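PDB 1TWI: diaminopimelate decarboxylase from Methanocaldococcus jannaschii, which catalyses the pyridoxal-phosphate-dependent decarboxylation of meso-diaminopimelate to L-lysine, the last step of lysine biosynthesis by the diaminopimelate pathway, working as a homodimer. Local coordinates for residues A[96-100]-A[101-105]; A[405-409]-A[410-414]; A[118-121]-A[122-126]; A[77-80]-A[81-85]. All coordinates share one frame; numbering follows the deposited sequence.

Contact 1: residues A[96-100]-A[101-105]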
loop_
_atom_site.group_PDB
_atom_site.type_symbol
_atom_site.label_atom_id
_atom_site.label_comp_id
_atom_site.label_asym_id
_atom_site.label_seq_id
_atom_site.Cartn_x
_atom_site.Cartn_y
_atom_site.Cartn_z
ATOM N N TYR A 96 1.534 21.647 -4.199
ATOM C CA TYR A 96 0.892 21.989 -5.482
ATOM C C TYR A 96 -0.634 21.923 -5.289
ATOM O O TYR A 96 -1.381 22.827 -5.670
ATOM C CB TYR A 96 1.355 20.939 -6.518
ATOM C CG TYR A 96 0.952 21.185 -7.934
ATOM C CD1 TYR A 96 1.736 22.012 -8.736
ATOM C CD2 TYR A 96 -0.163 20.558 -8.489
ATOM C CE1 TYR A 96 1.420 22.216 -10.073
ATOM C CE2 TYR A 96 -0.495 20.747 -9.863
ATOM C CZ TYR A 96 0.326 21.591 -10.626
ATOM O OH TYR A 96 0.078 21.836 -11.962
ATOM N N ILE A 97 -1.125 20.818 -4.736
ATOM C CA ILE A 97 -2.564 20.708 -4.505
ATOM C C ILE A 97 -3.082 21.819 -3.534
ATOM O O ILE A 97 -4.175 22.382 -3.766
ATOM C CB ILE A 97 -2.917 19.280 -3.951
ATOM C CG1 ILE A 97 -2.725 18.227 -5.045
ATOM C CG2 ILE A 97 -4.332 19.219 -3.476
ATOM C CD1 ILE A 97 -2.630 16.803 -4.430
ATOM N N ALA A 98 -2.344 22.131 -2.465
ATOM C CA ALA A 98 -2.808 23.182 -1.541
ATOM C C ALA A 98 -2.959 24.513 -2.257
ATOM O O ALA A 98 -3.958 25.230 -2.046
ATOM C CB ALA A 98 -1.836 23.353 -0.306
ATOM N N LYS A 99 -1.959 24.856 -3.088
ATOM C CA LYS A 99 -2.016 26.124 -3.825
ATOM C C LYS A 99 -3.141 26.067 -4.847
ATOM O O LYS A 99 -3.858 27.045 -4.970
ATOM C CB LYS A 99 -0.683 26.449 -4.515
ATOM C CG LYS A 99 0.483 26.690 -3.582
ATOM C CD LYS A 99 0.247 27.888 -2.713
ATOM C CE LYS A 99 0.565 29.212 -3.477
ATOM N NZ LYS A 99 0.363 30.427 -2.619
ATOM N N LEU A 100 -3.314 24.951 -5.575
ATOM C CA LEU A 100 -4.431 24.889 -6.512
ATOM C C LEU A 100 -5.776 24.867 -5.737
ATOM O O LEU A 100 -6.832 25.113 -6.303
ATOM C CB LEU A 100 -4.358 23.653 -7.420
ATOM C CG LEU A 100 -3.238 23.789 -8.492
ATOM C CD1 LEU A 100 -3.378 22.616 -9.521
ATOM C CD2 LEU A 100 -3.342 25.174 -9.209
ATOM N N SER A 101 -5.738 24.609 -4.441
ATOM C CA SER A 101 -7.015 24.569 -3.695
ATOM C C SER A 101 -7.316 25.947 -3.090
ATOM O O SER A 101 -8.316 26.116 -2.392
ATOM C CB SER A 101 -6.917 23.543 -2.569
ATOM O OG SER A 101 -6.807 22.228 -3.104
ATOM N N ASN A 102 -6.414 26.888 -3.336
ATOM C CA ASN A 102 -6.513 28.245 -2.850
ATOM C C ASN A 102 -6.292 28.455 -1.348
ATOM O O ASN A 102 -6.845 29.415 -0.764
ATOM C CB ASN A 102 -7.877 28.852 -3.246
ATOM C CG ASN A 102 -7.766 30.307 -3.620
ATOM O OD1 ASN A 102 -6.790 30.720 -4.256
ATOM N ND2 ASN A 102 -8.781 31.096 -3.263
ATOM N N VAL A 103 -5.550 27.551 -0.720
ATOM C CA VAL A 103 -5.189 27.710 0.696
ATOM C C VAL A 103 -4.184 28.876 0.733
ATOM O O VAL A 103 -3.207 28.891 -0.003
ATOM C CB VAL A 103 -4.440 26.466 1.265
ATOM C CG1 VAL A 103 -4.063 26.707 2.728
ATOM C CG2 VAL A 103 -5.337 25.215 1.167
ATOM N N PRO A 104 -4.442 29.900 1.549
ATOM C CA PRO A 104 -3.537 31.061 1.678
ATOM C C PRO A 104 -2.099 30.577 2.075
ATOM O O PRO A 104 -1.924 29.704 2.949
ATOM C CB PRO A 104 -4.169 31.855 2.828
ATOM C CG PRO A 104 -5.631 31.455 2.838
ATOM C CD PRO A 104 -5.650 30.024 2.382
ATOM N N SER A 105 -1.077 31.134 1.455
ATOM C CA SER A 105 0.268 30.734 1.757
ATOM C C SER A 105 0.650 30.885 3.232
ATOM O O SER A 105 1.398 30.088 3.752
ATOM C CB SER A 105 1.231 31.539 0.876
ATOM O OG SER A 105 1.242 30.899 -0.389
HETATM O O HOH W 1 -1.973 30.250 -1.976
#

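Contact 2: residues A[405-409]-A[410-414]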
loop_
_atom_site.group_PDB
_atom_site.type_symbol
_atom_site.label_atom_id
_atom_site.label_comp_id
_atom_site.label_asym_id
_atom_site.label_seq_id
_atom_site.Cartn_x
_atom_site.Cartn_y
_atom_site.Cartn_z
ATOM N N LEU A 405 -19.193 12.859 -3.173
ATOM C CA LEU A 405 -19.340 13.771 -2.050
ATOM C C LEU A 405 -20.855 13.975 -1.860
ATOM O O LEU A 405 -21.561 14.315 -2.831
ATOM C CB LEU A 405 -18.695 15.139 -2.341
ATOM C CG LEU A 405 -18.795 16.148 -1.169
ATOM C CD1 LEU A 405 -17.782 15.879 -0.050
ATOM C CD2 LEU A 405 -18.610 17.533 -1.718
ATOM N N THR A 406 -21.364 13.699 -0.649
ATOM C CA THR A 406 -22.781 13.902 -0.367
ATOM C C THR A 406 -22.795 15.243 0.320
ATOM O O THR A 406 -22.041 15.482 1.267
ATOM C CB THR A 406 -23.390 12.808 0.569
ATOM O OG1 THR A 406 -22.553 12.653 1.718
ATOM C CG2 THR A 406 -23.548 11.488 -0.170
ATOM N N SER A 407 -23.699 16.092 -0.143
ATOM C CA SER A 407 -23.784 17.478 0.274
ATOM C C SER A 407 -25.251 17.922 0.266
ATOM O O SER A 407 -26.103 17.268 -0.356
ATOM C CB SER A 407 -22.983 18.295 -0.758
ATOM O OG SER A 407 -23.292 19.682 -0.743
ATOM N N LYS A 408 -25.560 18.989 0.983
ATOM C CA LYS A 408 -26.931 19.481 0.950
ATOM C C LYS A 408 -27.270 19.847 -0.511
ATOM O O LYS A 408 -28.433 19.784 -0.939
ATOM C CB LYS A 408 -27.055 20.726 1.840
ATOM C CG LYS A 408 -27.190 20.374 3.286
ATOM C CD LYS A 408 -26.992 21.590 4.165
ATOM C CE LYS A 408 -27.346 21.286 5.628
ATOM N NZ LYS A 408 -26.815 19.954 6.029
ATOM N N LYS A 409 -26.252 20.199 -1.291
ATOM C CA LYS A 409 -26.458 20.585 -2.695
ATOM C C LYS A 409 -26.749 19.451 -3.672
ATOM O O LYS A 409 -27.176 19.705 -4.799
ATOM C CB LYS A 409 -25.225 21.319 -3.206
ATOM C CG LYS A 409 -24.769 22.471 -2.344
ATOM C CD LYS A 409 -25.238 23.748 -2.924
ATOM C CE LYS A 409 -24.621 24.929 -2.219
ATOM N NZ LYS A 409 -25.164 26.125 -2.945
ATOM N N GLY A 410 -26.466 18.212 -3.268
ATOM C CA GLY A 410 -26.672 17.060 -4.144
ATOM C C GLY A 410 -25.536 16.056 -3.908
ATOM O O GLY A 410 -24.750 16.250 -2.976
ATOM N N VAL A 411 -25.441 14.996 -4.703
ATOM C CA VAL A 411 -24.355 14.036 -4.531
ATOM C C VAL A 411 -23.467 14.280 -5.743
ATOM O O VAL A 411 -23.974 14.292 -6.891
ATOM C CB VAL A 411 -24.861 12.557 -4.581
ATOM C CG1 VAL A 411 -23.643 11.558 -4.388
ATOM C CG2 VAL A 411 -25.888 12.329 -3.477
ATOM N N PHE A 412 -22.170 14.458 -5.523
ATOM C CA PHE A 412 -21.285 14.742 -6.649
ATOM C C PHE A 412 -20.129 13.769 -6.808
ATOM O O PHE A 412 -19.484 13.388 -5.838
ATOM C CB PHE A 412 -20.718 16.176 -6.506
ATOM C CG PHE A 412 -21.783 17.231 -6.370
ATOM C CD1 PHE A 412 -22.289 17.578 -5.101
ATOM C CD2 PHE A 412 -22.273 17.868 -7.492
ATOM C CE1 PHE A 412 -23.276 18.572 -4.947
ATOM C CE2 PHE A 412 -23.272 18.878 -7.376
ATOM C CZ PHE A 412 -23.777 19.231 -6.078
ATOM N N LEU A 413 -19.840 13.388 -8.052
ATOM C CA LEU A 413 -18.703 12.497 -8.286
ATOM C C LEU A 413 -17.449 13.354 -8.043
ATOM O O LEU A 413 -17.249 14.392 -8.677
ATOM C CB LEU A 413 -18.742 11.928 -9.743
ATOM C CG LEU A 413 -17.655 10.876 -10.096
ATOM C CD1 LEU A 413 -17.819 9.628 -9.173
ATOM C CD2 LEU A 413 -17.776 10.445 -11.580
ATOM N N ILE A 414 -16.596 12.960 -7.105
ATOM C CA ILE A 414 -15.371 13.743 -6.904
ATOM C C ILE A 414 -14.099 12.984 -7.267
ATOM O O ILE A 414 -12.998 13.554 -7.219
ATOM C CB ILE A 414 -15.221 14.297 -5.460
ATOM C CG1 ILE A 414 -15.286 13.152 -4.423
ATOM C CG2 ILE A 414 -16.399 15.309 -5.204
ATOM C CD1 ILE A 414 -14.801 13.628 -3.018
#

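Contact 3: residues A[118-121]-A[122-126]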
loop_
_atom_site.group_PDB
_atom_site.type_symbol
_atom_site.label_atom_id
_atom_site.label_comp_id
_atom_site.label_asym_id
_atom_site.label_seq_id
_atom_site.Cartn_x
_atom_site.Cartn_y
_atom_site.Cartn_z
ATOM N N GLU A 118 14.276 20.975 -5.302
ATOM C CA GLU A 118 13.127 21.429 -6.094
ATOM C C GLU A 118 11.909 21.777 -5.213
ATOM O O GLU A 118 11.176 22.715 -5.493
ATOM C CB GLU A 118 12.725 20.339 -7.081
ATOM C CG GLU A 118 13.816 20.076 -8.155
ATOM C CD GLU A 118 15.146 19.364 -7.691
ATOM O OE1 GLU A 118 15.295 18.659 -6.596
ATOM O OE2 GLU A 118 16.107 19.529 -8.525
ATOM N N GLU A 119 11.675 20.982 -4.171
ATOM C CA GLU A 119 10.543 21.236 -3.270
ATOM C C GLU A 119 10.773 22.516 -2.486
ATOM O O GLU A 119 9.833 23.266 -2.182
ATOM C CB GLU A 119 10.346 20.057 -2.304
ATOM C CG GLU A 119 9.733 18.835 -2.994
ATOM C CD GLU A 119 9.641 17.628 -2.052
ATOM O OE1 GLU A 119 10.648 17.351 -1.341
ATOM O OE2 GLU A 119 8.594 16.938 -2.042
ATOM N N ILE A 120 12.018 22.743 -2.096
ATOM C CA ILE A 120 12.318 23.975 -1.344
ATOM C C ILE A 120 12.099 25.221 -2.262
ATOM O O ILE A 120 11.536 26.230 -1.822
ATOM C CB ILE A 120 13.760 23.886 -0.774
ATOM C CG1 ILE A 120 13.742 22.848 0.378
ATOM C CG2 ILE A 120 14.246 25.273 -0.235
ATOM C CD1 ILE A 120 15.064 22.184 0.682
ATOM N N ILE A 121 12.501 25.115 -3.541
ATOM C CA ILE A 121 12.324 26.238 -4.479
ATOM C C ILE A 121 10.845 26.508 -4.540
ATOM O O ILE A 121 10.402 27.679 -4.500
ATOM C CB ILE A 121 12.854 25.880 -5.940
ATOM C CG1 ILE A 121 14.392 25.995 -5.989
ATOM C CG2 ILE A 121 12.257 26.802 -6.993
ATOM C CD1 ILE A 121 15.081 25.139 -7.130
ATOM N N MET A 122 10.054 25.444 -4.616
ATOM C CA MET A 122 8.616 25.610 -4.719
ATOM C C MET A 122 8.013 26.293 -3.515
ATOM O O MET A 122 7.161 27.180 -3.676
ATOM C CB MET A 122 7.934 24.246 -4.940
ATOM C CG MET A 122 6.419 24.307 -5.138
ATOM S SD MET A 122 5.658 22.607 -5.495
ATOM C CE MET A 122 7.000 21.943 -6.194
ATOM N N GLY A 123 8.423 25.871 -2.311
ATOM C CA GLY A 123 7.882 26.507 -1.111
ATOM C C GLY A 123 8.307 27.976 -1.007
ATOM O O GLY A 123 7.538 28.825 -0.515
ATOM N N ILE A 124 9.531 28.285 -1.432
ATOM C CA ILE A 124 9.993 29.664 -1.332
ATOM C C ILE A 124 9.221 30.523 -2.320
ATOM O O ILE A 124 8.735 31.603 -1.961
ATOM C CB ILE A 124 11.518 29.768 -1.552
ATOM C CG1 ILE A 124 12.246 29.061 -0.379
ATOM C CG2 ILE A 124 11.892 31.230 -1.720
ATOM C CD1 ILE A 124 13.806 28.939 -0.522
ATOM N N GLU A 125 9.055 30.036 -3.537
ATOM C CA GLU A 125 8.293 30.782 -4.558
ATOM C C GLU A 125 6.811 30.976 -4.123
ATOM O O GLU A 125 6.185 32.009 -4.411
ATOM C CB GLU A 125 8.317 30.018 -5.888
ATOM C CG GLU A 125 9.651 30.045 -6.671
ATOM C CD GLU A 125 10.056 31.444 -7.161
ATOM O OE1 GLU A 125 9.178 32.259 -7.470
ATOM O OE2 GLU A 125 11.260 31.720 -7.252
ATOM N N ALA A 126 6.251 29.990 -3.433
ATOM C CA ALA A 126 4.867 30.100 -2.960
ATOM C C ALA A 126 4.777 30.870 -1.645
ATOM O O ALA A 126 3.671 31.086 -1.155
ATOM C CB ALA A 126 4.256 28.734 -2.759
#

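Contact 4: residues A[77-80]-A[81-85]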
loop_
_atom_site.group_PDB
_atom_site.type_symbol
_atom_site.label_atom_id
_atom_site.label_comp_id
_atom_site.label_asym_id
_atom_site.label_seq_id
_atom_site.Cartn_x
_atom_site.Cartn_y
_atom_site.Cartn_z
ATOM N N THR A 77 -9.878 19.012 -0.434
ATOM C CA THR A 77 -8.983 20.095 -0.064
ATOM C C THR A 77 -9.610 21.458 -0.416
ATOM O O THR A 77 -9.437 22.435 0.323
ATOM C CB THR A 77 -7.560 19.927 -0.731
ATOM O OG1 THR A 77 -7.697 19.908 -2.150
ATOM C CG2 THR A 77 -6.895 18.627 -0.259
ATOM N N ARG A 78 -10.366 21.541 -1.512
ATOM C CA ARG A 78 -11.008 22.824 -1.811
ATOM C C ARG A 78 -12.084 23.116 -0.776
ATOM O O ARG A 78 -12.267 24.273 -0.396
ATOM C CB ARG A 78 -11.585 22.867 -3.261
ATOM C CG ARG A 78 -10.446 23.025 -4.279
ATOM C CD ARG A 78 -10.863 23.221 -5.726
ATOM N NE ARG A 78 -11.420 24.555 -5.935
ATOM C CZ ARG A 78 -10.740 25.680 -6.173
ATOM N NH1 ARG A 78 -9.404 25.735 -6.257
ATOM N NH2 ARG A 78 -11.439 26.789 -6.336
ATOM N N LEU A 79 -12.789 22.070 -0.333
ATOM C CA LEU A 79 -13.822 22.244 0.706
ATOM C C LEU A 79 -13.137 22.809 1.936
ATOM O O LEU A 79 -13.552 23.852 2.491
ATOM C CB LEU A 79 -14.444 20.884 1.067
ATOM C CG LEU A 79 -15.377 20.853 2.329
ATOM C CD1 LEU A 79 -16.613 21.857 2.210
ATOM C CD2 LEU A 79 -15.813 19.390 2.566
ATOM N N LEU A 80 -12.087 22.101 2.404
ATOM C CA LEU A 80 -11.378 22.554 3.585
ATOM C C LEU A 80 -10.809 23.980 3.426
ATOM O O LEU A 80 -10.937 24.785 4.354
ATOM C CB LEU A 80 -10.308 21.500 4.032
ATOM C CG LEU A 80 -11.025 20.330 4.728
ATOM C CD1 LEU A 80 -10.121 19.090 4.763
ATOM C CD2 LEU A 80 -11.421 20.790 6.153
ATOM N N ALA A 81 -10.274 24.325 2.244
ATOM C CA ALA A 81 -9.753 25.683 2.035
ATOM C C ALA A 81 -10.913 26.719 2.199
ATOM O O ALA A 81 -10.746 27.777 2.840
ATOM C CB ALA A 81 -9.161 25.843 0.592
ATOM N N LYS A 82 -12.043 26.425 1.582
ATOM C CA LYS A 82 -13.175 27.320 1.672
ATOM C C LYS A 82 -13.678 27.496 3.104
ATOM O O LYS A 82 -14.238 28.539 3.417
ATOM C CB LYS A 82 -14.309 26.835 0.770
ATOM C CG LYS A 82 -14.037 27.148 -0.706
ATOM C CD LYS A 82 -15.344 27.034 -1.462
ATOM C CE LYS A 82 -15.216 27.219 -2.980
ATOM N NZ LYS A 82 -14.799 28.594 -3.389
ATOM N N LEU A 83 -13.463 26.514 3.968
ATOM C CA LEU A 83 -13.852 26.667 5.364
ATOM C C LEU A 83 -12.879 27.561 6.172
ATOM O O LEU A 83 -13.173 27.908 7.321
ATOM C CB LEU A 83 -13.985 25.303 6.050
ATOM C CG LEU A 83 -15.067 24.378 5.491
ATOM C CD1 LEU A 83 -15.059 23.037 6.225
ATOM C CD2 LEU A 83 -16.442 25.070 5.658
ATOM N N GLY A 84 -11.756 27.953 5.574
ATOM C CA GLY A 84 -10.767 28.783 6.264
ATOM C C GLY A 84 -9.595 27.981 6.834
ATOM O O GLY A 84 -8.706 28.487 7.545
ATOM N N CYS A 85 -9.588 26.699 6.506
ATOM C CA CYS A 85 -8.556 25.802 7.006
ATOM C C CYS A 85 -7.192 25.979 6.310
ATOM O O CYS A 85 -7.140 26.388 5.134
ATOM C CB CYS A 85 -9.071 24.369 6.799
ATOM S SG CYS A 85 -8.202 23.107 7.755
#

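Contact 1: residues A[96-100]-A[101-105]
S101 approaches the flat carbonyl group of I97 from above: OG donates to I97 O at 2.7 Å, from a position 39° out of the carbonyl plane. The torsion behind this approach sets OG beside the backbone N of its own residue (chi1 -67°), folding the hydroxyl back onto the preceding turn. The same hydroxyl is hydrogen-bonded to T77, in the neighbouring helix 74-82. On the helix flank, the Y96 ring carries L100 on one face, with CG 4.3 Å above the ring plane and displaced toward the rim; the ring also meets that of Y420 of the second subunit.

The C-terminus of helix 92-100 illustrates how a Schellman motif stops a helix. N102, with positive phi, turns the chain, and two bonds return to the last turn. V103 N reaches A98 O at 3.1 Å with a nearly straight N-H...O angle of 162°, while N102 N donates to K99 O at 3.0 Å from well above the carbonyl plane. S101 N adds only weak bonds to I97 O and A98 O. The hydrophobic partner of the cap is V103, whose CG2 lies 4.2 Å from A98 CB and passes close to A98 O.

The chain of K99, bent at chi2 and chi3, curls across to the loop. Its NZ is modelled too close to S105 OG for the bond length to be trusted. A water beside NZ donates to V103 O at 2.7 Å, and S105 OG is also bonded to A126 O.

Contact 2: residues A[405-409]-A[410-414]
L405 and F412 are tied by two backbone bonds, L405 N to F412 O at 2.7 Å and F412 N to L405 O at 2.8 Å. They form a hydrogen-bonded pair of the antiparallel beta hairpin made by strands 402-407 and 410-415, whose tip is a type I turn from S407 to G410. In the turn, G410 N donates to S407 O at 3.1 Å, whereas the return bond from S407 N to G410 O is weak. An ST turn braces the same corner: with OG anti to its own backbone N (chi1 162°), S407 accepts from K409 N, and E37 is a second partner of that hydroxyl.

Around this frame the packing splits between two faces. T406 and V411 lie side by side on one, their CG2 atoms 4.1 Å apart; T406 OG1 is hydrogen-bonded to D17. On the other, L405 CB sits 3.7 Å from I414 CG2, and P430 of the second subunit packs against both F412 and I414. The F412 ring swings back toward the turn and is met edge-on, in its own plane, by K409, whose CB is 3.8 Å from F412 CE1.

Contact 3: residues A[118-121]-A[122-126]
I120 and I124, one turn apart on helix 117-125, bring their aliphatic ends together, CG2 of I120 lying 3.7 Å from CD1 of I124. The helix is the connection of a beta-alpha-beta unit between strands 108-110 and 130-133, and this pair turns toward F131 of the latter. The contact follows from how each branch is set: CG2 of I120 stands anti to the backbone N, while I124 sends CG1 beside its own N (chi1 -67°), just beyond the oxygen end of the I120 carbonyl, 3.3 Å from I120 O. The two side chains cross at a slant. I124 N also bonds to I120 O at 2.9 Å.

M122 departs on another side. Its chain is extended through chi1 and chi2 and bends at chi3; it packs on L95 and on Y420 of the second subunit, while CB stays 3.5 Å from E119 O. The carboxylate of E119 is held by backbone N-H groups elsewhere, those of G92 and T116.

I121 and E125 run alongside each other, pointing the same way. E125 CG, set beside its own backbone N, lies 4.2 Å from I121 CG2 and 3.3 Å from I121 O.

Contact 4: residues A[77-80]-A[81-85]
A81 donates its N to T77 O at 2.8 Å, a regular helical bond; its CB packs against V103 of the loop beyond helix 92-100. K82 follows in the same pattern, N to R78 O at 2.9 Å, and its CG lies just beyond the same oxygen. The extended chain of K82 bends at its end (chi4 -66°) to form a salt bridge with the terminal carboxylate of L434 of the second subunit. R78 reaches the same tail, NE donating to L433 O of that subunit, so the two cations, with R78 NH2 and K82 NZ 4.8 Å apart, gather round an anionic chain end that would offset their charges.

L83 is where the regular pattern loosens: its N donates to L79 O at 3.0 Å, and more weakly to L80 O. With CG set beside its own backbone N (chi1 -63°), the side chain leans back along the helix, placing CG 4.4 Å from L79 CD1 and CD1 4.3 Å from L80 CD2. G84, at a phi of 99° that suits glycine, reverses the chain, and its N bonds to A81 O. C85 then donates N to L80 O at 3.2 Å, and its CB stands 4.2 Å from L80 CB, both side chains packing on Y66 of strand 62-67. Such a glycine-terminated Schellman motif, closed by an apolar contact across the turn, ends helix 74-82, the helix of the beta-alpha-beta crossover from strand 62-67 to strand 86-89 in the alpha/beta-barrel that binds pyridoxal phosphate.

Overall arrangement
Along the chain the order is contact 4, contact 1, contact 3 and, much later, contact 2. The first three belong to successive beta-alpha units of the pyridoxal-binding barrel, on helices 74-82, 92-100 and 117-125. Contact 1 is the middle member: its centre is about 10 Å from that of contact 4 and about 13 Å from contact 3's, and it touches both, whereas contacts 3 and 4 do not meet. Contact 2 belongs to the mixed sheet, with its centre about 16 Å from that of contact 4 and about 34 Å from contact 3's. All four reach the second subunit, so helices of the barrel and a hairpin of the mixed sheet share in building the homodimer.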